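Local coordinates for iron-regulated outer membrane protein (Neisseria meningitidis, PDB 4B7O), which is a TonB-dependent iron transporter of the outer membrane, probably taking up siderophore-bound iron, at residues S481-P486 with A534-N539; G154-G159 with G463-R468; R659-A664 with K686-N691. One frame throughout, in Å; residues are numbered along the deposited sequence.

Contact 1: residues S481-P486 with A534-N539; sequences SSNLNP and AERARN
Arg536 grips the 481-486 strand with two neighbouring nitrogens. Arg536 NH2 donates to Leu484 O at 2.9 Å and Arg536 NE to Asn485 OD1 at 3.1 Å, so one bond goes to a backbone carbonyl and the other to the amide of the next residue. Both acceptors lie at the edge of the guanidinium, each tilted somewhat out of its plane, and neither hydrogen bond is straight, both N-H...O angles being near 150°. The Asn485 amide is also held from its other end, where ND2 reaches Ser508 OG and, weakly, Asp467 OD1; this fixes its rotation and presents OD1 to the arginine. CG of Arg536 lies anti to the backbone N (chi1 -162°) and the chain bends at chi2, which carries the charged end across to the other strand. The amide of Asn483 slides past this chain in the opposite direction, with Asn483 ND2 3.4 Å from Arg536 CD. Pro486 crosses the arginine at about a right angle, Pro486 CD 3.7 Å from Arg536 NH2. Toward the start of both segments Asn483 OD1 lies loosely, 4.0 Å, from Ala534 CB. The strands run nearly parallel, with axes 9.4 Å apart, and strand 498-509 comes between them in the pairing order, its Tyr506 touching Pro486 and Arg536. This is the next-but-one relation of an antiparallel beta-barrel wall, here of a TonB-dependent receptor.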
loop_
_atom_site.group_PDB
_atom_site.type_symbol
_atom_site.label_atom_id
_atom_site.label_comp_id
_atom_site.label_asym_id
_atom_site.label_seq_id
_atom_site.Cartn_x
_atom_site.Cartn_y
_atom_site.Cartn_z
ATOM N N SER A 481 3.897 20.249 15.597
ATOM C CA SER A 481 4.546 21.061 14.568
ATOM C C SER A 481 3.482 21.317 13.578
ATOM O O SER A 481 2.403 20.706 13.653
ATOM C CB SER A 481 5.693 20.327 13.890
ATOM O OG SER A 481 6.774 21.214 13.641
ATOM N N SER A 482 3.748 22.253 12.683
ATOM C CA SER A 482 2.871 22.456 11.553
ATOM C C SER A 482 3.764 22.919 10.436
ATOM O O SER A 482 4.907 23.312 10.686
ATOM C CB SER A 482 1.779 23.463 11.879
ATOM O OG SER A 482 2.350 24.636 12.398
ATOM N N ASN A 483 3.278 22.810 9.205
ATOM C CA ASN A 483 4.033 23.254 8.043
ATOM C C ASN A 483 3.021 23.803 7.029
ATOM O O ASN A 483 1.851 23.394 7.013
ATOM C CB ASN A 483 4.823 22.121 7.373
ATOM C CG ASN A 483 5.782 21.385 8.286
ATOM O OD1 ASN A 483 5.396 20.830 9.311
ATOM N ND2 ASN A 483 7.052 21.311 7.874
ATOM N N LEU A 484 3.476 24.722 6.171
ATOM C CA LEU A 484 2.694 25.155 4.982
ATOM C C LEU A 484 3.262 24.451 3.751
ATOM O O LEU A 484 4.473 24.475 3.520
ATOM C CB LEU A 484 2.812 26.685 4.793
ATOM C CG LEU A 484 1.707 27.587 5.363
ATOM C CD1 LEU A 484 0.323 27.341 4.773
ATOM C CD2 LEU A 484 1.628 27.476 6.877
ATOM N N ASN A 485 2.411 23.839 2.956
ATOM C CA ASN A 485 2.921 23.117 1.811
ATOM C C ASN A 485 2.326 23.596 0.508
ATOM O O ASN A 485 1.124 23.410 0.277
ATOM C CB ASN A 485 2.697 21.631 1.970
ATOM C CG ASN A 485 3.326 21.074 3.220
ATOM O OD1 ASN A 485 4.571 21.010 3.398
ATOM N ND2 ASN A 485 2.479 20.609 4.068
ATOM N N PRO A 486 3.158 24.248 -0.336
ATOM C CA PRO A 486 2.704 24.857 -1.579
ATOM C C PRO A 486 2.885 23.925 -2.729
ATOM O O PRO A 486 3.878 23.236 -2.797
ATOM C CB PRO A 486 3.646 26.052 -1.744
ATOM C CG PRO A 486 4.899 25.662 -1.070
ATOM C CD PRO A 486 4.497 24.751 0.051
ATOM N N ALA A 534 7.890 17.274 11.202
ATOM C CA ALA A 534 7.480 16.435 10.042
ATOM C C ALA A 534 8.507 16.378 8.922
ATOM O O ALA A 534 9.197 17.346 8.659
ATOM C CB ALA A 534 6.149 16.887 9.472
ATOM N N GLU A 535 8.607 15.213 8.288
ATOM C CA GLU A 535 9.401 14.985 7.092
ATOM C C GLU A 535 8.816 15.822 5.999
ATOM O O GLU A 535 7.595 15.779 5.766
ATOM C CB GLU A 535 9.268 13.537 6.670
ATOM C CG GLU A 535 10.251 12.623 7.351
ATOM C CD GLU A 535 9.975 11.148 7.065
ATOM O OE1 GLU A 535 8.868 10.841 6.522
ATOM O OE2 GLU A 535 10.876 10.309 7.346
ATOM N N ARG A 536 9.669 16.530 5.281
ATOM C CA ARG A 536 9.157 17.475 4.241
ATOM C C ARG A 536 9.678 17.152 2.845
ATOM O O ARG A 536 10.886 17.123 2.598
ATOM C CB ARG A 536 9.405 18.941 4.634
ATOM C CG ARG A 536 8.541 19.903 3.845
ATOM C CD ARG A 536 8.209 21.123 4.644
ATOM N NE ARG A 536 7.397 22.085 3.893
ATOM C CZ ARG A 536 7.922 23.056 3.147
ATOM N NH1 ARG A 536 9.261 23.159 3.037
ATOM N NH2 ARG A 536 7.107 23.909 2.513
ATOM N N ALA A 537 8.768 16.800 1.959
ATOM C CA ALA A 537 9.195 16.358 0.639
ATOM C C ALA A 537 9.014 17.522 -0.326
ATOM O O ALA A 537 8.010 18.272 -0.241
ATOM C CB ALA A 537 8.345 15.173 0.172
ATOM N N ARG A 538 9.972 17.662 -1.233
ATOM C CA ARG A 538 9.740 18.488 -2.415
ATOM C C ARG A 538 9.852 17.600 -3.644
ATOM O O ARG A 538 10.897 17.050 -3.875
ATOM C CB ARG A 538 10.759 19.633 -2.482
ATOM C CG ARG A 538 10.385 20.720 -3.481
ATOM C CD ARG A 538 11.476 21.797 -3.597
ATOM N NE ARG A 538 12.836 21.304 -3.885
ATOM C CZ ARG A 538 13.810 22.076 -4.392
ATOM N NH1 ARG A 538 13.558 23.349 -4.702
ATOM N NH2 ARG A 538 15.043 21.600 -4.610
ATOM N N ASN A 539 8.772 17.453 -4.399
ATOM C CA ASN A 539 8.760 16.559 -5.534
ATOM C C ASN A 539 8.593 17.323 -6.846
ATOM O O ASN A 539 7.613 17.992 -7.067
ATOM C CB ASN A 539 7.640 15.494 -5.369
ATOM C CG ASN A 539 7.716 14.368 -6.390
ATOM O OD1 ASN A 539 8.579 13.526 -6.322
ATOM N ND2 ASN A 539 6.785 14.350 -7.346
#

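Contact 2: residues G154-G159 with G463-R468; sequences GSASAG and GLRYDR
Gly463 opens the strand's side of the contact: Ala156 CB points toward its bare backbone and comes to 3.8 Å from Gly463 C. The same methyl, Ala156 CB, rests 3.5 Å from Leu464 N, while the leucine CB points away. Arg465 carries the polar part. Its CG lies anti to the carbonyl carbon (chi1 -78°) and the chain then bends at chi3, wrapping round Ala156 O, to which Arg465 NH1 donates at 2.8 Å. That bond is nearly straight, at 168°, and the oxygen lies in the guanidinium plane. Gly159 O takes a different approach, standing 3.2 Å above the centre of one face of the Arg465 guanidinium without bonding to it. Two residues on, Asp467 makes a salt bridge with Arg465 from the same strand, Asp467 OD1 2.8 Å from Arg465 NE, with a weak second bond from NH2 to OD2. NH2 also donates to Asn383 OD1. The buried guanidinium is thus fixed in position by Asp467 and Asn383 of the barrel and by a carbonyl of the plug. Two carbonyl oxygens of the 154-159 loop turn their negative ends to this charge, so the plug loop is probably held to the wall partly by charge-dipole attraction, beside the packing of Ala156.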
loop_
_atom_site.group_PDB
_atom_site.type_symbol
_atom_site.label_atom_id
_atom_site.label_comp_id
_atom_site.label_asym_id
_atom_site.label_seq_id
_atom_site.Cartn_x
_atom_site.Cartn_y
_atom_site.Cartn_z
ATOM N N GLY A 154 1.932 14.565 -3.554
ATOM C CA GLY A 154 0.657 14.969 -4.197
ATOM C C GLY A 154 0.425 16.484 -4.137
ATOM O O GLY A 154 1.201 17.258 -3.533
ATOM N N SER A 155 -0.639 16.939 -4.778
ATOM C CA SER A 155 -0.950 18.361 -4.752
ATOM C C SER A 155 -1.650 18.620 -3.422
ATOM O O SER A 155 -1.738 17.725 -2.582
ATOM C CB SER A 155 -1.805 18.754 -5.959
ATOM O OG SER A 155 -3.015 18.023 -5.985
ATOM N N ALA A 156 -2.146 19.829 -3.233
ATOM C CA ALA A 156 -2.709 20.242 -1.963
ATOM C C ALA A 156 -3.883 19.384 -1.532
ATOM O O ALA A 156 -4.004 19.064 -0.370
ATOM C CB ALA A 156 -3.128 21.714 -2.011
ATOM N N SER A 157 -4.738 19.017 -2.462
ATOM C CA SER A 157 -5.929 18.326 -2.114
ATOM C C SER A 157 -5.781 16.805 -1.901
ATOM O O SER A 157 -6.773 16.127 -1.693
ATOM C CB SER A 157 -6.965 18.591 -3.194
ATOM O OG SER A 157 -6.709 17.777 -4.299
ATOM N N ALA A 158 -4.567 16.259 -1.933
ATOM C CA ALA A 158 -4.415 14.771 -1.866
ATOM C C ALA A 158 -4.780 14.129 -0.507
ATOM O O ALA A 158 -5.381 13.062 -0.447
ATOM C CB ALA A 158 -2.999 14.367 -2.257
ATOM N N GLY A 159 -4.388 14.771 0.581
ATOM C CA GLY A 159 -4.666 14.247 1.909
ATOM C C GLY A 159 -3.448 14.413 2.769
ATOM O O GLY A 159 -2.522 15.137 2.428
ATOM N N GLY A 463 -1.768 25.238 -5.296
ATOM C CA GLY A 463 -2.483 24.963 -4.074
ATOM C C GLY A 463 -1.653 25.089 -2.861
ATOM O O GLY A 463 -0.412 25.102 -2.953
ATOM N N LEU A 464 -2.313 25.145 -1.712
ATOM C CA LEU A 464 -1.557 25.282 -0.458
ATOM C C LEU A 464 -2.209 24.389 0.586
ATOM O O LEU A 464 -3.436 24.274 0.600
ATOM C CB LEU A 464 -1.598 26.743 0.014
ATOM C CG LEU A 464 -0.718 27.254 1.155
ATOM C CD1 LEU A 464 0.753 26.826 1.001
ATOM C CD2 LEU A 464 -0.815 28.785 1.220
ATOM N N ARG A 465 -1.387 23.775 1.442
ATOM C CA ARG A 465 -1.874 22.989 2.563
ATOM C C ARG A 465 -1.275 23.477 3.830
ATOM O O ARG A 465 -0.088 23.774 3.885
ATOM C CB ARG A 465 -1.431 21.520 2.490
ATOM C CG ARG A 465 -2.209 20.713 1.532
ATOM C CD ARG A 465 -1.697 19.269 1.595
ATOM N NE ARG A 465 -2.063 18.638 2.870
ATOM C CZ ARG A 465 -3.288 18.225 3.162
ATOM N NH1 ARG A 465 -4.298 18.312 2.268
ATOM N NH2 ARG A 465 -3.499 17.710 4.364
ATOM N N TYR A 466 -2.090 23.425 4.872
ATOM C CA TYR A 466 -1.641 23.619 6.214
ATOM C C TYR A 466 -1.707 22.260 6.917
ATOM O O TYR A 466 -2.772 21.710 7.060
ATOM C CB TYR A 466 -2.566 24.648 6.888
ATOM C CG TYR A 466 -2.091 24.924 8.258
ATOM C CD1 TYR A 466 -0.805 25.426 8.459
ATOM C CD2 TYR A 466 -2.861 24.580 9.371
ATOM C CE1 TYR A 466 -0.312 25.631 9.719
ATOM C CE2 TYR A 466 -2.372 24.780 10.657
ATOM C CZ TYR A 466 -1.099 25.305 10.817
ATOM O OH TYR A 466 -0.596 25.523 12.071
ATOM N N ASP A 467 -0.572 21.706 7.320
ATOM C CA ASP A 467 -0.524 20.367 7.904
ATOM C C ASP A 467 -0.049 20.497 9.329
ATOM O O ASP A 467 1.044 21.036 9.551
ATOM C CB ASP A 467 0.477 19.476 7.158
ATOM C CG ASP A 467 -0.138 18.749 5.943
ATOM O OD1 ASP A 467 -0.119 19.317 4.817
ATOM O OD2 ASP A 467 -0.588 17.578 6.100
ATOM N N ARG A 468 -0.869 20.048 10.291
ATOM C CA ARG A 468 -0.526 20.126 11.721
ATOM C C ARG A 468 -0.538 18.729 12.359
ATOM O O ARG A 468 -1.536 17.988 12.238
ATOM C CB ARG A 468 -1.523 21.040 12.448
ATOM C CG ARG A 468 -1.214 21.212 13.928
ATOM C CD ARG A 468 -1.503 22.615 14.464
ATOM N NE ARG A 468 -1.207 22.678 15.911
ATOM C CZ ARG A 468 -0.028 23.000 16.455
ATOM N NH1 ARG A 468 1.008 23.339 15.688
ATOM N NH2 ARG A 468 0.118 22.991 17.780
#

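Contact 3: residues R659-A664 with K686-N691; sequences RYVQKA and KGFGVN
Phe688 and Val661 pair across the sheet, and their side chains meet on the same face as those of Arg659 and Val690. The phenyl CG sits between the backbone N and the carbonyl carbon (chi1 54°), a crowded position that swings the ring toward the valine, the two side chains crossing at an angle. Phe688 CZ comes to 3.3 Å from Val661 CG1, but the valine is modelled nearly eclipsed (chi1 -4°), which makes the exact closeness doubtful; Val661 CG2 lies 3.8 Å from Phe688 CE2. The backbones bond both ways, Phe688 N to Val661 O at 2.8 Å and Val661 N to Phe688 O at 2.9 Å. Tyr660 points to the opposite face and lays its ring on Gly689, its non-hydrogen-bonded partner. Gly689 CA stands 3.6 Å from the Tyr660 ring centroid and only 9° off the normal, a CH-pi contact of the kind known as aromatic rescue of glycine. Arg659 and Val690 form the next hydrogen-bonded pair. The strands are antiparallel, with axes 4.8 Å apart, and belong to the barrel, where 638-647 flanks the first and 705-712 the second. From the face of Val661 and Phe688, Arg659 reaches into the plug, bonding to Lys90 O in the connection after helix 85-88 and bridging to Asp96 of strand 95-97. Phe688 stacks on Tyr719 in the loop between strands 705-712 and 736-744.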
loop_
_atom_site.group_PDB
_atom_site.type_symbol
_atom_site.label_atom_id
_atom_site.label_comp_id
_atom_site.label_asym_id
_atom_site.label_seq_id
_atom_site.Cartn_x
_atom_site.Cartn_y
_atom_site.Cartn_z
ATOM N N ARG A 659 8.123 -10.327 -16.426
ATOM C CA ARG A 659 8.633 -9.292 -15.588
ATOM C C ARG A 659 10.072 -9.596 -15.382
ATOM O O ARG A 659 10.415 -10.695 -14.933
ATOM C CB ARG A 659 7.900 -9.315 -14.265
ATOM C CG ARG A 659 8.241 -8.140 -13.398
ATOM C CD ARG A 659 7.481 -8.201 -12.100
ATOM N NE ARG A 659 8.066 -7.257 -11.153
ATOM C CZ ARG A 659 7.687 -5.984 -11.001
ATOM N NH1 ARG A 659 6.715 -5.469 -11.729
ATOM N NH2 ARG A 659 8.297 -5.224 -10.110
ATOM N N TYR A 660 10.933 -8.649 -15.734
ATOM C CA TYR A 660 12.336 -8.873 -15.613
ATOM C C TYR A 660 12.897 -7.785 -14.798
ATOM O O TYR A 660 12.656 -6.596 -15.063
ATOM C CB TYR A 660 12.995 -8.916 -16.984
ATOM C CG TYR A 660 12.870 -10.285 -17.679
ATOM C CD1 TYR A 660 11.607 -10.807 -18.033
ATOM C CD2 TYR A 660 14.028 -11.057 -18.001
ATOM C CE1 TYR A 660 11.494 -12.042 -18.674
ATOM C CE2 TYR A 660 13.912 -12.293 -18.659
ATOM C CZ TYR A 660 12.650 -12.761 -18.987
ATOM O OH TYR A 660 12.505 -13.956 -19.603
ATOM N N VAL A 661 13.630 -8.167 -13.761
ATOM C CA VAL A 661 14.378 -7.171 -13.019
ATOM C C VAL A 661 15.863 -7.415 -13.059
ATOM O O VAL A 661 16.334 -8.541 -12.913
ATOM C CB VAL A 661 13.767 -6.776 -11.649
ATOM C CG1 VAL A 661 12.435 -7.441 -11.399
ATOM C CG2 VAL A 661 14.739 -6.862 -10.482
ATOM N N GLN A 662 16.582 -6.346 -13.347
ATOM C CA GLN A 662 18.023 -6.385 -13.492
ATOM C C GLN A 662 18.691 -6.350 -12.095
ATOM O O GLN A 662 18.071 -6.008 -11.101
ATOM C CB GLN A 662 18.474 -5.189 -14.346
ATOM C CG GLN A 662 18.064 -5.364 -15.781
ATOM C CD GLN A 662 18.701 -4.343 -16.696
ATOM O OE1 GLN A 662 18.099 -3.318 -17.025
ATOM N NE2 GLN A 662 19.905 -4.647 -17.160
ATOM N N LYS A 663 19.952 -6.724 -12.065
ATOM C CA LYS A 663 20.781 -6.798 -10.891
ATOM C C LYS A 663 20.840 -5.430 -10.252
ATOM O O LYS A 663 21.040 -4.450 -10.916
ATOM C CB LYS A 663 22.178 -7.247 -11.375
ATOM C CG LYS A 663 23.271 -7.497 -10.334
ATOM C CD LYS A 663 24.556 -7.996 -11.016
ATOM C CE LYS A 663 25.815 -7.602 -10.249
ATOM N NZ LYS A 663 27.007 -7.414 -11.142
ATOM N N ALA A 664 20.645 -5.352 -8.953
ATOM C CA ALA A 664 20.853 -4.102 -8.230
ATOM C C ALA A 664 22.064 -4.262 -7.351
ATOM O O ALA A 664 22.482 -5.386 -7.058
ATOM C CB ALA A 664 19.656 -3.792 -7.359
ATOM N N LYS A 686 20.769 -10.263 -7.220
ATOM C CA LYS A 686 20.743 -10.903 -8.509
ATOM C C LYS A 686 19.444 -10.552 -9.245
ATOM O O LYS A 686 18.385 -10.469 -8.660
ATOM C CB LYS A 686 20.790 -12.407 -8.297
ATOM C CG LYS A 686 22.131 -12.937 -7.790
ATOM C CD LYS A 686 22.080 -14.461 -7.581
ATOM C CE LYS A 686 21.772 -15.187 -8.896
ATOM N NZ LYS A 686 22.158 -16.630 -8.840
ATOM N N GLY A 687 19.517 -10.350 -10.529
ATOM C CA GLY A 687 18.328 -10.071 -11.259
ATOM C C GLY A 687 17.692 -11.368 -11.688
ATOM O O GLY A 687 18.292 -12.422 -11.559
ATOM N N PHE A 688 16.477 -11.296 -12.230
ATOM C CA PHE A 688 15.762 -12.503 -12.555
ATOM C C PHE A 688 14.688 -12.162 -13.591
ATOM O O PHE A 688 14.321 -10.983 -13.798
ATOM C CB PHE A 688 15.099 -13.051 -11.274
ATOM C CG PHE A 688 14.229 -12.031 -10.583
ATOM C CD1 PHE A 688 12.877 -11.896 -10.929
ATOM C CD2 PHE A 688 14.773 -11.171 -9.609
ATOM C CE1 PHE A 688 12.082 -10.900 -10.337
ATOM C CE2 PHE A 688 13.979 -10.230 -8.961
ATOM C CZ PHE A 688 12.643 -10.069 -9.337
ATOM N N GLY A 689 14.165 -13.218 -14.193
ATOM C CA GLY A 689 13.111 -13.138 -15.141
ATOM C C GLY A 689 12.013 -14.100 -14.819
ATOM O O GLY A 689 12.269 -15.289 -14.640
ATOM N N VAL A 690 10.783 -13.578 -14.781
ATOM C CA VAL A 690 9.585 -14.361 -14.538
ATOM C C VAL A 690 8.626 -14.303 -15.727
ATOM O O VAL A 690 8.330 -13.230 -16.222
ATOM C CB VAL A 690 8.900 -13.855 -13.252
ATOM C CG1 VAL A 690 7.641 -14.642 -12.973
ATOM C CG2 VAL A 690 9.864 -14.050 -12.092
ATOM N N ASN A 691 8.116 -15.450 -16.151
ATOM C CA ASN A 691 7.252 -15.523 -17.311
ATOM C C ASN A 691 5.982 -16.221 -16.947
ATOM O O ASN A 691 6.045 -17.254 -16.283
ATOM C CB ASN A 691 7.904 -16.308 -18.435
ATOM C CG ASN A 691 8.966 -15.525 -19.142
ATOM O OD1 ASN A 691 10.168 -15.726 -18.900
ATOM N ND2 ASN A 691 8.543 -14.619 -20.038
#

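Overall arrangement
Contacts 1 and 2 form one patch of the molecule, their centres about 9 Å apart, because strands 458-472 and 478-493 are consecutive in the chain and adjacent in the barrel. Asn485 N lies 2.7 Å from Arg465 O and Asn483 N 2.9 Å from Asp467 O, both probable hydrogen bonds, so strand 478-493 of contact 1 flanks, edge to edge, the strand that receives the plug loop in contact 2. Contact 3 lies well away in the same barrel, its centre about 36 Å from that of contact 1 and about 37 Å from that of contact 2, with nearest atoms about 19 Å and about 22 Å away. Contact 2 joins plug to barrel directly, whereas contact 3 pairs two wall strands.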